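Local coordinates for protein triosephosphate isomerase (Trichomonas vaginalis, PDB 4O4V) that probably interconverts D-glyceraldehyde 3-phosphate and dihydroxyacetone phosphate in glycolysis and gluconeogenesis, working as a homodimer of TIM barrels, at residues F4-N9 / N243-N248; D181-C186 / A223-D228. All coordinates share one frame; numbering follows the deposited sequence.

The two contacts illustrate how the outer layer of a TIM barrel is tied to its strands and loops. Near its N terminus the chain enters strand 5-9, the first of the barrel. Interaction 2 closes a loop of 36 residues, holding strand 207-209 and helix 218-222, by joining helix 179-197 to the segment 223-228 that leads into strand 229-232. Interaction 1 brings the final helix, 240-246, and the residues after it back to the first strand, so it closes almost the whole chain into one loop and interaction 2 is nested inside it. They meet where the last strand comes alongside the first: Phe5 N and Asp228 O, 2.9 Å apart, probably form a hydrogen bond.

Interaction 1 (F4-N9 / N243-N248)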
# COMPACT_ATOMS: atom_id res chain seq x y z
N PHE A 4 -4.10 6.58 -28.96
CA PHE A 4 -5.16 6.59 -27.96
C PHE A 4 -4.79 5.63 -26.84
O PHE A 4 -4.24 4.56 -27.09
CB PHE A 4 -6.48 6.18 -28.61
CG PHE A 4 -7.73 6.62 -27.86
CD1 PHE A 4 -8.22 7.90 -27.98
CD2 PHE A 4 -8.47 5.73 -27.08
CE1 PHE A 4 -9.38 8.30 -27.41
CE2 PHE A 4 -9.64 6.15 -26.48
CZ PHE A 4 -10.10 7.43 -26.64
N PHE A 5 -5.11 6.02 -25.61
CA PHE A 5 -4.64 5.29 -24.42
C PHE A 5 -5.81 5.06 -23.49
O PHE A 5 -6.47 6.02 -23.08
CB PHE A 5 -3.56 6.14 -23.74
CG PHE A 5 -2.90 5.49 -22.55
CD1 PHE A 5 -3.53 5.46 -21.30
CD2 PHE A 5 -1.66 4.91 -22.68
CE1 PHE A 5 -2.91 4.88 -20.21
CE2 PHE A 5 -1.04 4.31 -21.58
CZ PHE A 5 -1.68 4.31 -20.35
N VAL A 6 -6.02 3.82 -23.08
CA VAL A 6 -7.07 3.49 -22.10
C VAL A 6 -6.49 2.71 -20.98
O VAL A 6 -5.97 1.58 -21.17
CB VAL A 6 -8.26 2.77 -22.78
CG1 VAL A 6 -9.32 2.38 -21.74
CG2 VAL A 6 -8.88 3.65 -23.90
N GLY A 7 -6.55 3.28 -19.78
CA GLY A 7 -6.16 2.62 -18.55
C GLY A 7 -7.37 2.18 -17.78
O GLY A 7 -8.29 2.98 -17.56
N GLY A 8 -7.42 0.93 -17.39
CA GLY A 8 -8.46 0.43 -16.50
C GLY A 8 -7.98 0.44 -15.07
O GLY A 8 -7.15 -0.42 -14.71
N ASN A 9 -8.51 1.30 -14.22
CA ASN A 9 -8.12 1.35 -12.81
C ASN A 9 -9.12 0.54 -12.00
O ASN A 9 -10.22 1.01 -11.73
CB ASN A 9 -8.09 2.80 -12.35
CG ASN A 9 -7.68 2.95 -10.91
OD1 ASN A 9 -7.20 1.99 -10.28
ND2 ASN A 9 -7.82 4.14 -10.38
N ASN A 243 -15.99 -1.66 -24.68
CA ASN A 243 -16.57 -0.57 -25.42
C ASN A 243 -15.73 0.68 -25.31
O ASN A 243 -15.54 1.41 -26.28
CB ASN A 243 -17.98 -0.25 -24.92
CG ASN A 243 -18.92 -1.38 -25.09
OD1 ASN A 243 -18.90 -2.34 -24.32
ND2 ASN A 243 -19.76 -1.29 -26.11
N ILE A 244 -15.22 0.95 -24.12
CA ILE A 244 -14.40 2.12 -23.89
C ILE A 244 -13.06 2.01 -24.62
O ILE A 244 -12.62 2.96 -25.25
CB ILE A 244 -14.24 2.39 -22.39
CG1 ILE A 244 -15.60 2.61 -21.72
CG2 ILE A 244 -13.34 3.55 -22.16
CD1 ILE A 244 -15.59 2.51 -20.20
N VAL A 245 -12.41 0.85 -24.53
CA VAL A 245 -11.19 0.62 -25.30
C VAL A 245 -11.42 0.90 -26.79
O VAL A 245 -10.61 1.55 -27.47
CB VAL A 245 -10.71 -0.83 -25.09
CG1 VAL A 245 -9.66 -1.22 -26.12
CG2 VAL A 245 -10.20 -0.97 -23.65
N ASN A 246 -12.55 0.44 -27.28
CA ASN A 246 -12.88 0.53 -28.70
C ASN A 246 -13.39 1.89 -29.15
O ASN A 246 -13.55 2.13 -30.35
CB ASN A 246 -13.86 -0.59 -29.07
CG ASN A 246 -13.17 -1.95 -29.12
OD1 ASN A 246 -11.96 -2.01 -29.14
ND2 ASN A 246 -13.94 -3.02 -29.11
N SER A 247 -13.57 2.82 -28.21
CA SER A 247 -13.96 4.18 -28.56
C SER A 247 -12.85 4.92 -29.31
O SER A 247 -13.09 5.98 -29.86
CB SER A 247 -14.38 4.95 -27.31
OG SER A 247 -13.29 5.27 -26.48
N ASN A 248 -11.64 4.36 -29.33
CA ASN A 248 -10.51 4.98 -30.02
C ASN A 248 -10.82 5.26 -31.48
O ASN A 248 -10.27 6.19 -32.08
CB ASN A 248 -9.24 4.12 -29.94
CG ASN A 248 -9.29 2.88 -30.84
OD1 ASN A 248 -8.99 2.97 -32.04
ND2 ASN A 248 -9.66 1.74 -30.29
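The Phe4 ring presents a face to the backbone of Asn248, whose CA lies 3.8 Å from the Phe4 ring centroid. The approach is only 16° off the ring normal, which makes this a CH-pi contact, shifted somewhat toward the rim. Asn248 CB continues the cover at the near side of the ring, coming to 3.4 Å from Phe4 CD2. Phe4 CG is anti to the backbone N (chi1 -159°), which sets it on the side of the 3-10 residues 247-248. The far side of the ring meets the hydroxyl of the preceding residue obliquely, with Ser247 OG 3.8 Å from Phe4 CE2.

The amide of Asn248 does not stack on the ring; the two planes are 52° apart. Instead, Asn248 ND2 turns back along its own segment and gives a nearly straight hydrogen bond of 3.0 Å to Val245 O. It also bonds Glu33 O, while Asn248 OD1 accepts from Asn35 N, so both ends of this buried amide are satisfied. Ser247 OG likewise bonds back three residues, donating in plane to a lone pair of Ile244 O over 2.7 Å; that carbonyl accepts Ser247 N as well. The polar ends of Ser247 and Asn248 thus bond within their own segment or to Glu33 and Asn35, and no hydrogen bond crosses to the strand segment.

Two residues along, Val6 also faces the 243-248 segment. Val6 CG1 meets Val245 CG2 at 4.0 Å and also touches Ile244 CG2, while Val6 CG2 rests near Ile244 O and Val245 CA.

This is strand-to-helix packing of the TIM barrel: strand 5-9 lies between strands 37-41 and 229-232, and helix 240-246 covers it from outside, with Val245 leaning on Val38, Ile244 on Phe230 and Val232, and helix 218-222 flanking Phe4 and Ser247.

Interaction 2 (D181-C186 / A223-D228); sequences DAQEMC and ACPDVD. With NA (sodium ion), chain B.
The carboxamide of Gln183 meets Asp226 along its polar edge, making two hydrogen bonds close to its own plane, while Pro225 CD and CG lie to one side of that plane. Gln183 OE1 accepts the backbone amide of Asp226, N to OE1 2.9 Å, on a lone pair in the carbonyl plane. Gln183 NE2 donates to Asp226 OD2 over 2.8 Å. Both bonds are nearly straight (N-H...acceptor 163° and 167°), and together they fix the rotation of the amide. The Asp226 carboxylate is turned 44° from it and offers the anti lone pair of OD2, the one away from OD1. Pro225, crossing the Gln183 side chain at about a right angle, brings its CD to 3.3 Å from Gln183 OE1. Cys224 CB approaches the same oxygen, and Cys224 SG rests against Gln183 CB. The glutamine side chain bends at chi2, which carries CD toward the loop.

The loop is the alpha-to-beta connection of a TIM barrel, leaving helix 218-222 and entering strand 229-232, and Cys224 to Val227 form a type I beta turn. Helix 179-197 is the barrel helix against which that turn is pressed. One helical turn beyond Gln183, Cys186 CB lies 3.4 Å from Asp226 O, and Cys186 SG packs at 3.9 Å on Val227 CG2.

The turn's carbonyls serve a sodium ion: Cys224 O binds it at 2.4 Å and Val227 O at 2.3 Å. A water is a further ligand and also donates to Pro225 O, and Ala222 O and Ser251 OG make up the five. Farther along helix 179-197, Arg190 forms a salt bridge with Asp226, so this carboxylate is shared, OD1 with Arg190 and OD2 with Gln183; Asp228 OD2 also pairs with Arg190.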
# COMPACT_ATOMS: atom_id res chain seq x y z
N ASP A 181 -16.70 20.02 -20.83
CA ASP A 181 -15.83 20.23 -19.68
C ASP A 181 -14.57 19.38 -19.83
O ASP A 181 -13.47 19.84 -19.47
CB ASP A 181 -16.52 19.84 -18.36
CG ASP A 181 -17.66 20.73 -17.98
OD1 ASP A 181 -17.62 21.95 -18.20
OD2 ASP A 181 -18.65 20.19 -17.38
N ALA A 182 -14.71 18.14 -20.28
CA ALA A 182 -13.57 17.25 -20.46
C ALA A 182 -12.59 17.82 -21.49
O ALA A 182 -11.38 17.89 -21.27
CB ALA A 182 -14.05 15.87 -20.89
N GLN A 183 -13.12 18.20 -22.64
CA GLN A 183 -12.29 18.77 -23.70
C GLN A 183 -11.58 20.01 -23.21
O GLN A 183 -10.39 20.19 -23.43
CB GLN A 183 -13.15 19.09 -24.92
CG GLN A 183 -12.54 20.06 -25.92
CD GLN A 183 -11.22 19.59 -26.47
OE1 GLN A 183 -10.95 18.39 -26.61
NE2 GLN A 183 -10.37 20.56 -26.81
N GLU A 184 -12.31 20.90 -22.55
CA GLU A 184 -11.72 22.15 -22.12
C GLU A 184 -10.56 21.95 -21.17
O GLU A 184 -9.54 22.62 -21.29
CB GLU A 184 -12.77 23.05 -21.44
N MET A 185 -10.70 21.04 -20.22
CA MET A 185 -9.62 20.84 -19.24
C MET A 185 -8.44 20.10 -19.82
O MET A 185 -7.30 20.40 -19.48
CB MET A 185 -10.13 20.15 -17.98
CG MET A 185 -11.12 21.02 -17.18
SD MET A 185 -10.57 22.67 -16.78
CE MET A 185 -9.38 22.31 -15.50
N CYS A 186 -8.68 19.15 -20.73
CA CYS A 186 -7.55 18.50 -21.41
C CYS A 186 -6.77 19.49 -22.25
O CYS A 186 -5.53 19.46 -22.27
CB CYS A 186 -8.03 17.30 -22.20
SG CYS A 186 -8.59 15.91 -21.16
N ALA A 223 -14.05 11.52 -29.19
CA ALA A 223 -14.00 12.41 -30.34
C ALA A 223 -13.47 13.79 -30.00
O ALA A 223 -13.09 14.53 -30.92
CB ALA A 223 -15.40 12.53 -30.96
N CYS A 224 -13.43 14.20 -28.76
CA CYS A 224 -12.89 15.51 -28.42
C CYS A 224 -11.42 15.58 -28.81
O CYS A 224 -10.66 14.63 -28.58
CB CYS A 224 -13.02 15.73 -26.93
SG CYS A 224 -14.69 15.88 -26.30
N PRO A 225 -11.00 16.70 -29.43
CA PRO A 225 -9.64 16.72 -30.02
C PRO A 225 -8.50 16.61 -29.03
O PRO A 225 -7.44 16.08 -29.36
CB PRO A 225 -9.61 18.05 -30.76
CG PRO A 225 -10.67 18.86 -30.17
CD PRO A 225 -11.77 17.89 -29.77
N ASP A 226 -8.66 17.14 -27.81
CA ASP A 226 -7.58 17.06 -26.83
C ASP A 226 -7.66 15.91 -25.86
O ASP A 226 -6.79 15.77 -25.01
CB ASP A 226 -7.40 18.39 -26.12
CG ASP A 226 -6.85 19.44 -27.07
OD1 ASP A 226 -5.62 19.49 -27.26
OD2 ASP A 226 -7.67 20.19 -27.64
N VAL A 227 -8.72 15.12 -25.96
CA VAL A 227 -8.89 13.92 -25.14
C VAL A 227 -8.25 12.75 -25.87
O VAL A 227 -8.71 12.34 -26.94
CB VAL A 227 -10.40 13.65 -24.86
CG1 VAL A 227 -10.58 12.34 -24.11
CG2 VAL A 227 -10.99 14.78 -24.06
N ASP A 228 -7.19 12.20 -25.28
CA ASP A 228 -6.43 11.12 -25.90
C ASP A 228 -6.74 9.75 -25.33
O ASP A 228 -6.04 8.77 -25.64
CB ASP A 228 -4.93 11.38 -25.73
CG ASP A 228 -4.46 12.68 -26.31
OD1 ASP A 228 -4.91 13.06 -27.45
OD2 ASP A 228 -3.63 13.33 -25.70
NA NA B . -9.76 12.50 -28.99
O HOH W 1 -7.93 13.46 -30.17